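Local coordinates for peptidase M16 domain protein (Alicyclobacillus acidocaldarius subsp. acidocaldarius DSM 446, PDB 4XEA) that probably hydrolyses peptide bonds as a metallopeptidase of the M16 (insulinase-like) family and binds a metal ion, at residues 233-237 with 256-260; 262-268 with 309-313; 274-278 with 405-410; 343-349 with 397-403. All coordinates share one frame; numbering follows the deposited sequence.

The four contacts illustrate how bonding chemistry follows place in the fold. Contact 3 is wholly buried and relies on selenomethionine, leucine and aliphatic carbons, without a hydrogen bond between its segments. Contact 1, at the surface, is the reverse: one lysine is held by carbonyl and carboxylate oxygens, with waters alongside. Contacts 2 and 4 are partly buried and mix the two styles, each pairing an asparagine-to-backbone bond with leucine packing. Contacts 2 and 3 both use helix 265-283, contacts 3 and 4 both use helix 399-409, and a salt bridge ties contact 1 to contact 3. Contacts 1 and 2 adjoin in sequence but do not otherwise touch.

Contact 1: 233-237 with 256-260; sequences EPPTP and GWKEA
K258 runs its extended side chain up to E233, P234 and T236, and its ammonium group is the tight centre of the contact. NZ forms a salt bridge of 2.7 Å with OE2 of E233, arriving on the carboxylate's anti lone pair. It is equally near the carbonyl of P234, with NZ to O at 2.7 Å and the donor tilted 29° from the carbonyl plane. The bond from NZ to O of T236 is longer, 3.1 Å, and comes from above that carbonyl plane. M156 O is a further acceptor, so the group has more oxygen partners than protons to give; its three N-H groups are probably shared among them, while E233 balances the charge. Here the loop between strands 227-229 and 241-246, which carries the chain to the five-stranded mixed sheet, is pinned against strand 252-258 of that sheet. E233 is itself held in place, its carboxylate accepting from the backbone N of H158, E159 and H160. Away from this knot the contact thins toward solvent. The P235 ring offers only CB to the CB of A260, at 4.3 Å. Water takes over between the backbones: one molecule donates to O of P235 and O of K258, 2.7 Å from each. Another bridges E233 O and A260 O, also 2.7 Å from each, and a third lies between the carbonyls of P234 and E259.

Contact 2: 262-268 with 309-313; sequences GAFGSNL and LSNTF
A263 and N311 grip each other at the turn of a β-hairpin, the loop that joins antiparallel strands 304-309 and 314-321, just where the chain leads into helix 265-283. The first shell is a two-way exchange centred on A263. Its N donates to O of S310 at 2.9 Å, and its own O receives ND2 of N311 at 2.8 Å with an N-H...O angle of 154°. With CG turned anti to the carbonyl carbon (chi1 -70°), the N311 side chain folds back so that A263 O lies in its amide plane. G262 slips in beside this pair, its CA 3.3 Å from O of N311 in a CA-H...O contact; a side chain there would collide with the hairpin carbonyls. On the apolar side, L268 and L309 slide past each other in opposite directions, CG of L268 lying 3.9 Å from CD2 of L309, which also meets CB of A263. Further out, ND2 of N311 also donates to O of R380, while the loop is steadied by S310 OG on D93 and T312 OG1 on H160. With a leucine in place of N311, the carbonyls of A263 and R380 would probably both lose the side-chain amide that joins them, and the hairpin turn would hold the helix entrance less firmly. Within the turn itself, S310 N donates to F313 O at 2.9 Å.

Contact 3: 274-278 with 405-410; sequences AMTIL and RFQEHL
M275, a selenomethionine, and R405 make the closest approach of this buried contact, their side chains crossing at about a right angle. The selenium contacts come first. SE lies 3.5 Å from CG of R405 and 3.6 Å from its NH2, reaching the guanidinium at its edge. The M275 chain is bent at chi2 (-57°) and again at chi3, which curls CE round to the edge of the H409 imidazole, 3.8 Å from CD2; the same methyl also meets CD2 of L410.

Purely apolar contacts form the second group. L278 directs CD2 at the start of the F406 side chain, 4.0 Å from CB, and past it toward CD1 of L410. L410 in turn lays its CB over one face of the F406 ring, toward its rim, so the turn leaving the helix closes back on its own aromatic.

Polar bonds do not cross between 274-278 and 405-410; they set the groups that M275 touches. NE of R405 donates to OE1 of E408, 3.1 Å away, nearly along the C-O axis, and NH1 adds a weak bond to the same oxygen. NH2 forms a salt bridge with E259, so the guanidinium is held between two acids and its rotation is likely to be restricted. H409 is fixed through NE2 by the hydroxyl of T316. The short helical segments cross at 97° with axes 11.5 Å apart, and through E259 and T316 the crossing is tied to the five-stranded sheet, as in the helix-on-sheet α+β fold of M16 domains.

Contact 4: 343-349 with 397-403; sequences GIDEEAF and MTLERAN. With ACT (acetate ion), chain E.
I344 packs against L399, A402 and N403 along its whole side chain. CB stands 3.9 Å from CD1 of L399 and close to OD1 of N403. From there the branches part: CG2 meets the same leucine methyl and has the acetate CH3 nearby, while CG1, anti to the carbonyl carbon (chi1 -67°), passes OD1 of N403. At the tip, CD1 presses on A402, 3.5 Å from its CB and 3.3 Å from its O. The backbone N of I344 donates almost straight to OD1 of N403, 2.7 Å away and on a lone pair. An alanine here instead of N403 would strip that N-H of its acceptor and is likely to leave the 343-345 corner less well fixed. Deeper in, F349 turns its ring so that CZ meets CG of M397, a selenomethionine, edge-on at 3.8 Å, with L399 CA over one face. Acetate, probably from the crystallisation liquor, takes the N-H of D345. D345 and T398 are N-caps, OD2 accepting from A348 N and OG1 from R401 N, so this is a meeting of two helix-to-helix corners, each opening a capped helix of the M16-type domain.

Contact 1: 233-237 with 256-260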
loop_
_atom_site.group_PDB
_atom_site.type_symbol
_atom_site.label_atom_id
_atom_site.label_comp_id
_atom_site.label_asym_id
_atom_site.label_seq_id
_atom_site.Cartn_x
_atom_site.Cartn_y
_atom_site.Cartn_z
ATOM N N GLU A 233 10.919 -8.339 -32.887
ATOM C CA GLU A 233 11.108 -6.993 -32.447
ATOM C C GLU A 233 12.619 -6.599 -32.551
ATOM O O GLU A 233 13.465 -7.311 -32.023
ATOM C CB GLU A 233 10.620 -6.922 -31.012
ATOM C CG GLU A 233 10.835 -5.613 -30.353
ATOM C CD GLU A 233 9.952 -4.490 -30.943
ATOM O OE1 GLU A 233 8.838 -4.771 -31.437
ATOM O OE2 GLU A 233 10.421 -3.351 -30.884
ATOM N N PRO A 234 12.929 -5.462 -33.197
ATOM C CA PRO A 234 14.317 -4.973 -33.167
ATOM C C PRO A 234 14.856 -4.701 -31.782
ATOM O O PRO A 234 14.088 -4.349 -30.848
ATOM C CB PRO A 234 14.272 -3.683 -34.003
ATOM C CG PRO A 234 13.080 -3.824 -34.897
ATOM C CD PRO A 234 12.069 -4.589 -34.023
ATOM N N PRO A 235 16.192 -4.851 -31.609
ATOM C CA PRO A 235 16.746 -4.619 -30.284
ATOM C C PRO A 235 16.913 -3.129 -29.926
ATOM O O PRO A 235 17.185 -2.813 -28.782
ATOM C CB PRO A 235 18.120 -5.306 -30.346
ATOM C CG PRO A 235 18.558 -5.170 -31.815
ATOM C CD PRO A 235 17.187 -5.419 -32.547
ATOM N N THR A 236 16.766 -2.247 -30.906
ATOM C CA THR A 236 16.903 -0.824 -30.707
ATOM C C THR A 236 15.509 -0.171 -30.639
ATOM O O THR A 236 14.550 -0.654 -31.225
ATOM C CB THR A 236 17.691 -0.180 -31.861
ATOM O OG1 THR A 236 17.128 -0.606 -33.109
ATOM C CG2 THR A 236 19.251 -0.553 -31.824
ATOM N N PRO A 237 15.407 0.981 -29.975
ATOM C CA PRO A 237 14.105 1.624 -29.841
ATOM C C PRO A 237 13.640 2.219 -31.156
ATOM O O PRO A 237 14.456 2.550 -32.003
ATOM C CB PRO A 237 14.338 2.739 -28.802
ATOM C CG PRO A 237 15.735 2.855 -28.598
ATOM C CD PRO A 237 16.448 1.631 -29.164
ATOM N N GLY A 256 14.320 4.344 -19.889
ATOM C CA GLY A 256 14.178 2.928 -20.015
ATOM C C GLY A 256 15.215 2.253 -20.879
ATOM O O GLY A 256 15.842 2.878 -21.720
ATOM N N TRP A 257 15.400 0.953 -20.638
ATOM C CA TRP A 257 16.292 0.108 -21.434
ATOM C C TRP A 257 15.542 -1.132 -21.862
ATOM O O TRP A 257 14.851 -1.759 -21.078
ATOM C CB TRP A 257 17.530 -0.287 -20.650
ATOM C CG TRP A 257 18.438 0.878 -20.359
ATOM C CD1 TRP A 257 19.517 1.276 -21.075
ATOM C CD2 TRP A 257 18.347 1.762 -19.233
ATOM N NE1 TRP A 257 20.137 2.350 -20.451
ATOM C CE2 TRP A 257 19.407 2.693 -19.345
ATOM C CE3 TRP A 257 17.467 1.857 -18.146
ATOM C CZ2 TRP A 257 19.605 3.725 -18.404
ATOM C CZ3 TRP A 257 17.636 2.877 -17.230
ATOM C CH2 TRP A 257 18.706 3.802 -17.358
ATOM N N LYS A 258 15.707 -1.469 -23.132
ATOM C CA LYS A 258 14.967 -2.524 -23.793
ATOM C C LYS A 258 15.813 -3.817 -23.800
ATOM O O LYS A 258 16.900 -3.820 -24.387
ATOM C CB LYS A 258 14.800 -2.070 -25.251
ATOM C CG LYS A 258 13.863 -2.913 -26.123
ATOM C CD LYS A 258 13.796 -2.327 -27.513
ATOM C CE LYS A 258 12.717 -2.992 -28.276
ATOM N NZ LYS A 258 12.631 -2.488 -29.623
ATOM N N GLU A 259 15.297 -4.914 -23.243
ATOM C CA GLU A 259 15.912 -6.223 -23.462
ATOM C C GLU A 259 15.731 -6.658 -24.924
ATOM O O GLU A 259 14.665 -6.416 -25.525
ATOM C CB GLU A 259 15.333 -7.323 -22.571
ATOM C CG GLU A 259 15.484 -7.141 -21.079
ATOM C CD GLU A 259 16.886 -7.465 -20.560
ATOM O OE1 GLU A 259 17.773 -7.928 -21.331
ATOM O OE2 GLU A 259 17.075 -7.260 -19.341
ATOM N N ALA A 260 16.731 -7.345 -25.472
ATOM C CA ALA A 260 16.644 -7.851 -26.847
ATOM C C ALA A 260 15.562 -8.937 -26.980
ATOM O O ALA A 260 15.018 -9.147 -28.067
ATOM C CB ALA A 260 18.041 -8.424 -27.318
HETATM O O HOH W 1 15.496 -7.721 -30.320
HETATM O O HOH W 2 13.865 -6.191 -28.279
HETATM O O HOH W 3 17.644 -4.672 -26.875
#

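Contact 2: 262-268 with 309-313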
loop_
_atom_site.group_PDB
_atom_site.type_symbol
_atom_site.label_atom_id
_atom_site.label_comp_id
_atom_site.label_asym_id
_atom_site.label_seq_id
_atom_site.Cartn_x
_atom_site.Cartn_y
_atom_site.Cartn_z
ATOM N N GLY A 262 12.801 -11.835 -24.339
ATOM C CA GLY A 262 12.316 -12.236 -23.032
ATOM C C GLY A 262 13.127 -13.429 -22.500
ATOM O O GLY A 262 14.139 -13.799 -23.079
ATOM N N ALA A 263 12.685 -14.002 -21.382
ATOM C CA ALA A 263 13.343 -15.148 -20.766
ATOM C C ALA A 263 12.271 -16.068 -20.177
ATOM O O ALA A 263 11.090 -15.657 -20.019
ATOM C CB ALA A 263 14.356 -14.661 -19.693
ATOM N N PHE A 264 12.681 -17.292 -19.850
ATOM C CA PHE A 264 11.804 -18.387 -19.439
ATOM C C PHE A 264 12.304 -19.048 -18.173
ATOM O O PHE A 264 13.496 -19.270 -17.997
ATOM C CB PHE A 264 11.809 -19.424 -20.578
ATOM C CG PHE A 264 10.932 -20.607 -20.351
ATOM C CD1 PHE A 264 11.439 -21.768 -19.767
ATOM C CD2 PHE A 264 9.596 -20.597 -20.780
ATOM C CE1 PHE A 264 10.605 -22.879 -19.566
ATOM C CE2 PHE A 264 8.763 -21.735 -20.594
ATOM C CZ PHE A 264 9.265 -22.843 -19.996
ATOM N N GLY A 265 11.386 -19.387 -17.276
ATOM C CA GLY A 265 11.690 -20.273 -16.168
ATOM C C GLY A 265 12.841 -19.852 -15.257
ATOM O O GLY A 265 12.866 -18.725 -14.759
ATOM N N SER A 266 13.770 -20.773 -15.031
ATOM C CA SER A 266 14.875 -20.529 -14.122
ATOM C C SER A 266 15.769 -19.380 -14.656
ATOM O O SER A 266 16.349 -18.611 -13.862
ATOM C CB SER A 266 15.679 -21.817 -13.882
ATOM O OG SER A 266 16.464 -22.057 -15.044
ATOM N N ASN A 267 15.872 -19.218 -15.976
ATOM C CA ASN A 267 16.635 -18.097 -16.531
ATOM C C ASN A 267 15.976 -16.726 -16.200
ATOM O O ASN A 267 16.650 -15.709 -15.958
ATOM C CB ASN A 267 16.789 -18.244 -18.050
ATOM C CG ASN A 267 17.729 -19.401 -18.468
ATOM O OD1 ASN A 267 18.643 -19.798 -17.743
ATOM N ND2 ASN A 267 17.489 -19.935 -19.655
ATOM N N LEU A 268 14.655 -16.705 -16.236
ATOM C CA LEU A 268 13.892 -15.516 -15.953
ATOM C C LEU A 268 14.014 -15.156 -14.481
ATOM O O LEU A 268 14.224 -13.988 -14.138
ATOM C CB LEU A 268 12.430 -15.728 -16.328
ATOM C CG LEU A 268 11.483 -14.561 -16.019
ATOM C CD1 LEU A 268 10.412 -14.431 -17.109
ATOM C CD2 LEU A 268 10.843 -14.787 -14.679
ATOM N N LEU A 309 10.100 -8.425 -16.703
ATOM C CA LEU A 309 10.604 -9.490 -17.576
ATOM C C LEU A 309 9.518 -10.544 -17.762
ATOM O O LEU A 309 8.872 -10.990 -16.784
ATOM C CB LEU A 309 11.865 -10.138 -16.984
ATOM C CG LEU A 309 12.631 -11.162 -17.859
ATOM C CD1 LEU A 309 13.015 -10.621 -19.238
ATOM C CD2 LEU A 309 13.828 -11.636 -17.050
ATOM N N SER A 310 9.337 -10.920 -19.017
ATOM C CA SER A 310 8.304 -11.858 -19.431
ATOM C C SER A 310 8.963 -12.796 -20.468
ATOM O O SER A 310 10.139 -12.634 -20.801
ATOM C CB SER A 310 7.184 -11.029 -20.074
ATOM O OG SER A 310 6.046 -11.766 -20.335
ATOM N N ASN A 311 8.212 -13.774 -20.955
ATOM C CA ASN A 311 8.728 -14.712 -21.942
ATOM C C ASN A 311 9.157 -14.076 -23.270
ATOM O O ASN A 311 10.135 -14.559 -23.894
ATOM C CB ASN A 311 7.741 -15.864 -22.187
ATOM C CG ASN A 311 7.599 -16.841 -21.018
ATOM O OD1 ASN A 311 6.673 -17.638 -21.037
ATOM N ND2 ASN A 311 8.529 -16.842 -20.022
ATOM N N THR A 312 8.473 -13.007 -23.713
ATOM C CA THR A 312 8.730 -12.426 -25.024
ATOM C C THR A 312 9.241 -10.978 -25.009
ATOM O O THR A 312 9.490 -10.403 -26.070
ATOM C CB THR A 312 7.483 -12.448 -25.889
ATOM O OG1 THR A 312 6.522 -11.499 -25.358
ATOM C CG2 THR A 312 6.892 -13.908 -25.921
ATOM N N PHE A 313 9.434 -10.403 -23.827
ATOM C CA PHE A 313 9.998 -9.035 -23.762
ATOM C C PHE A 313 10.503 -8.753 -22.375
ATOM O O PHE A 313 10.180 -9.472 -21.426
ATOM C CB PHE A 313 8.911 -8.015 -24.111
ATOM C CG PHE A 313 7.844 -7.894 -23.067
ATOM C CD1 PHE A 313 7.955 -6.923 -22.059
ATOM C CD2 PHE A 313 6.771 -8.755 -23.030
ATOM C CE1 PHE A 313 7.024 -6.815 -21.073
ATOM C CE2 PHE A 313 5.812 -8.642 -22.035
ATOM C CZ PHE A 313 5.940 -7.683 -21.045
#

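Contact 3: 274-278 with 405-410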
loop_
_atom_site.group_PDB
_atom_site.type_symbol
_atom_site.label_atom_id
_atom_site.label_comp_id
_atom_site.label_asym_id
_atom_site.label_seq_id
_atom_site.Cartn_x
_atom_site.Cartn_y
_atom_site.Cartn_z
ATOM N N ALA A 274 18.614 -10.783 -10.277
ATOM C CA ALA A 274 19.825 -10.041 -10.500
ATOM C C ALA A 274 19.549 -8.537 -10.755
ATOM O O ALA A 274 20.269 -7.687 -10.251
ATOM C CB ALA A 274 20.610 -10.642 -11.658
HETATM N N MSE A 275 18.522 -8.215 -11.522
HETATM C CA MSE A 275 18.190 -6.810 -11.748
HETATM C C MSE A 275 17.672 -6.124 -10.464
HETATM O O MSE A 275 17.891 -4.923 -10.255
HETATM C CB MSE A 275 17.175 -6.668 -12.882
HETATM C CG MSE A 275 17.735 -6.943 -14.259
HETATM SE SE MSE A 275 19.226 -5.830 -14.702
HETATM C CE MSE A 275 18.261 -4.107 -14.793
ATOM N N THR A 276 16.965 -6.859 -9.616
ATOM C CA THR A 276 16.414 -6.244 -8.404
ATOM C C THR A 276 17.611 -5.732 -7.583
ATOM O O THR A 276 17.593 -4.580 -7.107
ATOM C CB THR A 276 15.529 -7.239 -7.617
ATOM O OG1 THR A 276 14.447 -7.648 -8.462
ATOM C CG2 THR A 276 14.949 -6.642 -6.350
ATOM N N ILE A 277 18.653 -6.571 -7.463
ATOM C CA ILE A 277 19.841 -6.206 -6.693
ATOM C C ILE A 277 20.565 -5.048 -7.351
ATOM O O ILE A 277 20.881 -4.064 -6.685
ATOM C CB ILE A 277 20.826 -7.382 -6.503
ATOM C CG1 ILE A 277 20.172 -8.499 -5.701
ATOM C CG2 ILE A 277 22.089 -6.892 -5.781
ATOM C CD1 ILE A 277 20.748 -9.894 -5.987
ATOM N N LEU A 278 20.782 -5.159 -8.665
ATOM C CA LEU A 278 21.519 -4.135 -9.418
ATOM C C LEU A 278 20.877 -2.752 -9.395
ATOM O O LEU A 278 21.559 -1.753 -9.178
ATOM C CB LEU A 278 21.740 -4.603 -10.859
ATOM C CG LEU A 278 22.695 -3.824 -11.750
ATOM C CD1 LEU A 278 24.049 -3.632 -11.100
ATOM C CD2 LEU A 278 22.838 -4.516 -13.110
ATOM N N ARG A 405 25.663 -8.528 -16.353
ATOM C CA ARG A 405 24.250 -8.122 -16.570
ATOM C C ARG A 405 24.173 -6.629 -16.945
ATOM O O ARG A 405 23.463 -6.257 -17.878
ATOM C CB ARG A 405 23.430 -8.404 -15.300
ATOM C CG ARG A 405 21.974 -7.913 -15.320
ATOM C CD ARG A 405 21.064 -8.977 -15.909
ATOM N NE ARG A 405 21.039 -9.137 -17.376
ATOM C CZ ARG A 405 20.109 -8.618 -18.180
ATOM N NH1 ARG A 405 20.093 -8.908 -19.468
ATOM N NH2 ARG A 405 19.180 -7.797 -17.703
ATOM N N PHE A 406 24.900 -5.793 -16.205
ATOM C CA PHE A 406 24.994 -4.364 -16.467
ATOM C C PHE A 406 25.461 -4.084 -17.915
ATOM O O PHE A 406 24.839 -3.316 -18.658
ATOM C CB PHE A 406 25.932 -3.691 -15.437
ATOM C CG PHE A 406 26.041 -2.204 -15.617
ATOM C CD1 PHE A 406 26.866 -1.667 -16.593
ATOM C CD2 PHE A 406 25.266 -1.333 -14.855
ATOM C CE1 PHE A 406 26.921 -0.274 -16.810
ATOM C CE2 PHE A 406 25.323 0.037 -15.057
ATOM C CZ PHE A 406 26.162 0.574 -16.039
ATOM N N GLN A 407 26.553 -4.745 -18.318
ATOM C CA GLN A 407 27.159 -4.552 -19.648
ATOM C C GLN A 407 26.254 -4.979 -20.810
ATOM O O GLN A 407 26.238 -4.337 -21.869
ATOM C CB GLN A 407 28.500 -5.304 -19.709
ATOM C CG GLN A 407 29.563 -4.752 -18.749
ATOM C CD GLN A 407 30.116 -3.408 -19.174
ATOM O OE1 GLN A 407 30.105 -3.070 -20.359
ATOM N NE2 GLN A 407 30.627 -2.640 -18.212
ATOM N N GLU A 408 25.509 -6.061 -20.590
ATOM C CA GLU A 408 24.530 -6.626 -21.520
ATOM C C GLU A 408 23.331 -5.707 -21.772
ATOM O O GLU A 408 22.762 -5.656 -22.867
ATOM C CB GLU A 408 23.895 -7.883 -20.881
ATOM C CG GLU A 408 24.421 -9.158 -21.311
ATOM C CD GLU A 408 23.882 -10.349 -20.488
ATOM O OE1 GLU A 408 23.140 -10.200 -19.464
ATOM O OE2 GLU A 408 24.230 -11.468 -20.896
ATOM N N HIS A 409 22.855 -5.104 -20.707
ATOM C CA HIS A 409 21.558 -4.525 -20.716
ATOM C C HIS A 409 21.485 -3.007 -20.490
ATOM O O HIS A 409 20.670 -2.349 -21.119
ATOM C CB HIS A 409 20.703 -5.206 -19.656
ATOM C CG HIS A 409 19.309 -4.668 -19.603
ATOM N ND1 HIS A 409 18.488 -4.651 -20.695
ATOM C CD2 HIS A 409 18.599 -4.112 -18.592
ATOM C CE1 HIS A 409 17.325 -4.115 -20.366
ATOM N NE2 HIS A 409 17.363 -3.785 -19.092
ATOM N N LEU A 410 22.237 -2.464 -19.541
ATOM C CA LEU A 410 22.134 -1.037 -19.286
ATOM C C LEU A 410 23.144 -0.294 -20.171
ATOM O O LEU A 410 24.199 0.132 -19.689
ATOM C CB LEU A 410 22.304 -0.724 -17.789
ATOM C CG LEU A 410 21.236 -1.392 -16.884
ATOM C CD1 LEU A 410 21.467 -1.064 -15.443
ATOM C CD2 LEU A 410 19.810 -1.040 -17.288
#

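Contact 4: 343-349 with 397-403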
loop_
_atom_site.group_PDB
_atom_site.type_symbol
_atom_site.label_atom_id
_atom_site.label_comp_id
_atom_site.label_asym_id
_atom_site.label_seq_id
_atom_site.Cartn_x
_atom_site.Cartn_y
_atom_site.Cartn_z
ATOM N N GLY A 343 33.311 -0.418 -13.535
ATOM C CA GLY A 343 32.750 -1.602 -12.903
ATOM C C GLY A 343 31.854 -1.250 -11.723
ATOM O O GLY A 343 31.976 -0.179 -11.121
ATOM N N ILE A 344 30.939 -2.157 -11.406
ATOM C CA ILE A 344 30.072 -2.001 -10.236
ATOM C C ILE A 344 30.896 -1.974 -8.953
ATOM O O ILE A 344 31.817 -2.768 -8.786
ATOM C CB ILE A 344 29.074 -3.161 -10.140
ATOM C CG1 ILE A 344 28.096 -3.094 -11.304
ATOM C CG2 ILE A 344 28.329 -3.142 -8.792
ATOM C CD1 ILE A 344 27.167 -4.275 -11.352
ATOM N N ASP A 345 30.568 -1.054 -8.050
ATOM C CA ASP A 345 31.253 -0.987 -6.762
ATOM C C ASP A 345 30.807 -2.161 -5.889
ATOM O O ASP A 345 29.616 -2.321 -5.632
ATOM C CB ASP A 345 30.961 0.335 -6.049
ATOM C CG ASP A 345 31.544 0.390 -4.643
ATOM O OD1 ASP A 345 32.732 0.745 -4.478
ATOM O OD2 ASP A 345 30.807 0.089 -3.685
ATOM N N GLU A 346 31.767 -2.958 -5.418
ATOM C CA GLU A 346 31.469 -4.189 -4.699
ATOM C C GLU A 346 30.737 -3.949 -3.387
ATOM O O GLU A 346 29.863 -4.730 -3.030
ATOM C CB GLU A 346 32.742 -4.969 -4.402
ATOM C CG GLU A 346 32.455 -6.370 -3.879
ATOM C CD GLU A 346 33.691 -7.239 -3.827
ATOM O OE1 GLU A 346 33.549 -8.453 -3.593
ATOM O OE2 GLU A 346 34.802 -6.709 -4.022
ATOM N N GLU A 347 31.100 -2.894 -2.661
ATOM C CA GLU A 347 30.477 -2.640 -1.365
ATOM C C GLU A 347 28.999 -2.266 -1.507
ATOM O O GLU A 347 28.181 -2.722 -0.704
ATOM C CB GLU A 347 31.248 -1.593 -0.559
ATOM C CG GLU A 347 32.592 -2.116 -0.074
ATOM C CD GLU A 347 33.307 -1.175 0.872
ATOM O OE1 GLU A 347 33.130 0.054 0.760
ATOM O OE2 GLU A 347 34.051 -1.666 1.733
ATOM N N ALA A 348 28.666 -1.475 -2.537
ATOM C CA ALA A 348 27.288 -1.079 -2.786
ATOM C C ALA A 348 26.482 -2.306 -3.194
ATOM O O ALA A 348 25.338 -2.473 -2.782
ATOM C CB ALA A 348 27.217 -0.021 -3.881
ATOM N N PHE A 349 27.089 -3.152 -4.013
ATOM C CA PHE A 349 26.506 -4.424 -4.398
ATOM C C PHE A 349 26.193 -5.362 -3.203
ATOM O O PHE A 349 25.104 -5.921 -3.147
ATOM C CB PHE A 349 27.403 -5.109 -5.466
ATOM C CG PHE A 349 27.060 -6.549 -5.735
ATOM C CD1 PHE A 349 25.966 -6.893 -6.501
ATOM C CD2 PHE A 349 27.866 -7.561 -5.252
ATOM C CE1 PHE A 349 25.668 -8.213 -6.762
ATOM C CE2 PHE A 349 27.571 -8.892 -5.518
ATOM C CZ PHE A 349 26.469 -9.211 -6.255
HETATM N N MSE A 397 24.552 -15.257 -6.301
HETATM C CA MSE A 397 24.839 -14.142 -7.193
HETATM C C MSE A 397 26.239 -13.523 -6.942
HETATM O O MSE A 397 26.633 -13.342 -5.780
HETATM C CB MSE A 397 23.757 -13.114 -6.967
HETATM C CG MSE A 397 24.015 -11.851 -7.601
HETATM SE SE MSE A 397 23.480 -11.921 -9.404
HETATM C CE MSE A 397 22.889 -10.097 -9.229
ATOM N N THR A 398 26.998 -13.244 -8.010
ATOM C CA THR A 398 28.383 -12.715 -7.892
ATOM C C THR A 398 28.549 -11.295 -8.476
ATOM O O THR A 398 27.752 -10.862 -9.291
ATOM C CB THR A 398 29.412 -13.653 -8.602
ATOM O OG1 THR A 398 29.154 -13.687 -10.012
ATOM C CG2 THR A 398 29.320 -15.063 -8.054
ATOM N N LEU A 399 29.616 -10.593 -8.078
ATOM C CA LEU A 399 29.955 -9.286 -8.669
ATOM C C LEU A 399 30.235 -9.404 -10.176
ATOM O O LEU A 399 29.862 -8.516 -10.955
ATOM C CB LEU A 399 31.177 -8.655 -7.945
ATOM C CG LEU A 399 31.648 -7.250 -8.376
ATOM C CD1 LEU A 399 30.576 -6.177 -8.192
ATOM C CD2 LEU A 399 32.970 -6.851 -7.629
ATOM N N GLU A 400 30.900 -10.484 -10.601
ATOM C CA GLU A 400 31.133 -10.706 -12.052
ATOM C C GLU A 400 29.816 -10.789 -12.806
ATOM O O GLU A 400 29.602 -10.148 -13.858
ATOM C CB GLU A 400 31.927 -12.006 -12.262
ATOM C CG GLU A 400 32.117 -12.445 -13.739
ATOM C CD GLU A 400 33.123 -13.600 -13.875
ATOM O OE1 GLU A 400 32.777 -14.754 -13.536
ATOM O OE2 GLU A 400 34.285 -13.353 -14.286
ATOM N N ARG A 401 28.910 -11.579 -12.266
ATOM C CA ARG A 401 27.576 -11.672 -12.879
ATOM C C ARG A 401 26.845 -10.314 -12.870
ATOM O O ARG A 401 26.219 -9.941 -13.862
ATOM C CB ARG A 401 26.771 -12.804 -12.231
ATOM C CG ARG A 401 25.348 -12.958 -12.713
ATOM C CD ARG A 401 25.206 -13.117 -14.246
ATOM N NE ARG A 401 23.787 -13.164 -14.605
ATOM C CZ ARG A 401 23.271 -12.716 -15.755
ATOM N NH1 ARG A 401 24.042 -12.183 -16.702
ATOM N NH2 ARG A 401 21.970 -12.785 -15.948
ATOM N N ALA A 402 26.972 -9.545 -11.792
ATOM C CA ALA A 402 26.351 -8.200 -11.754
ATOM C C ALA A 402 26.967 -7.299 -12.830
ATOM O O ALA A 402 26.236 -6.560 -13.507
ATOM C CB ALA A 402 26.487 -7.559 -10.379
ATOM N N ASN A 403 28.290 -7.361 -13.006
ATOM C CA ASN A 403 28.929 -6.601 -14.093
ATOM C C ASN A 403 28.477 -7.079 -15.482
ATOM O O ASN A 403 28.169 -6.244 -16.330
ATOM C CB ASN A 403 30.464 -6.579 -13.974
ATOM C CG ASN A 403 30.969 -5.627 -12.858
ATOM O OD1 ASN A 403 30.669 -4.428 -12.847
ATOM N ND2 ASN A 403 31.735 -6.169 -11.927
HETATM C C ACT E . 27.580 1.396 -8.137
HETATM O O ACT E . 27.373 2.640 -8.194
HETATM O OXT ACT E . 28.709 0.991 -8.486
HETATM C CH3 ACT E . 26.523 0.420 -7.696
#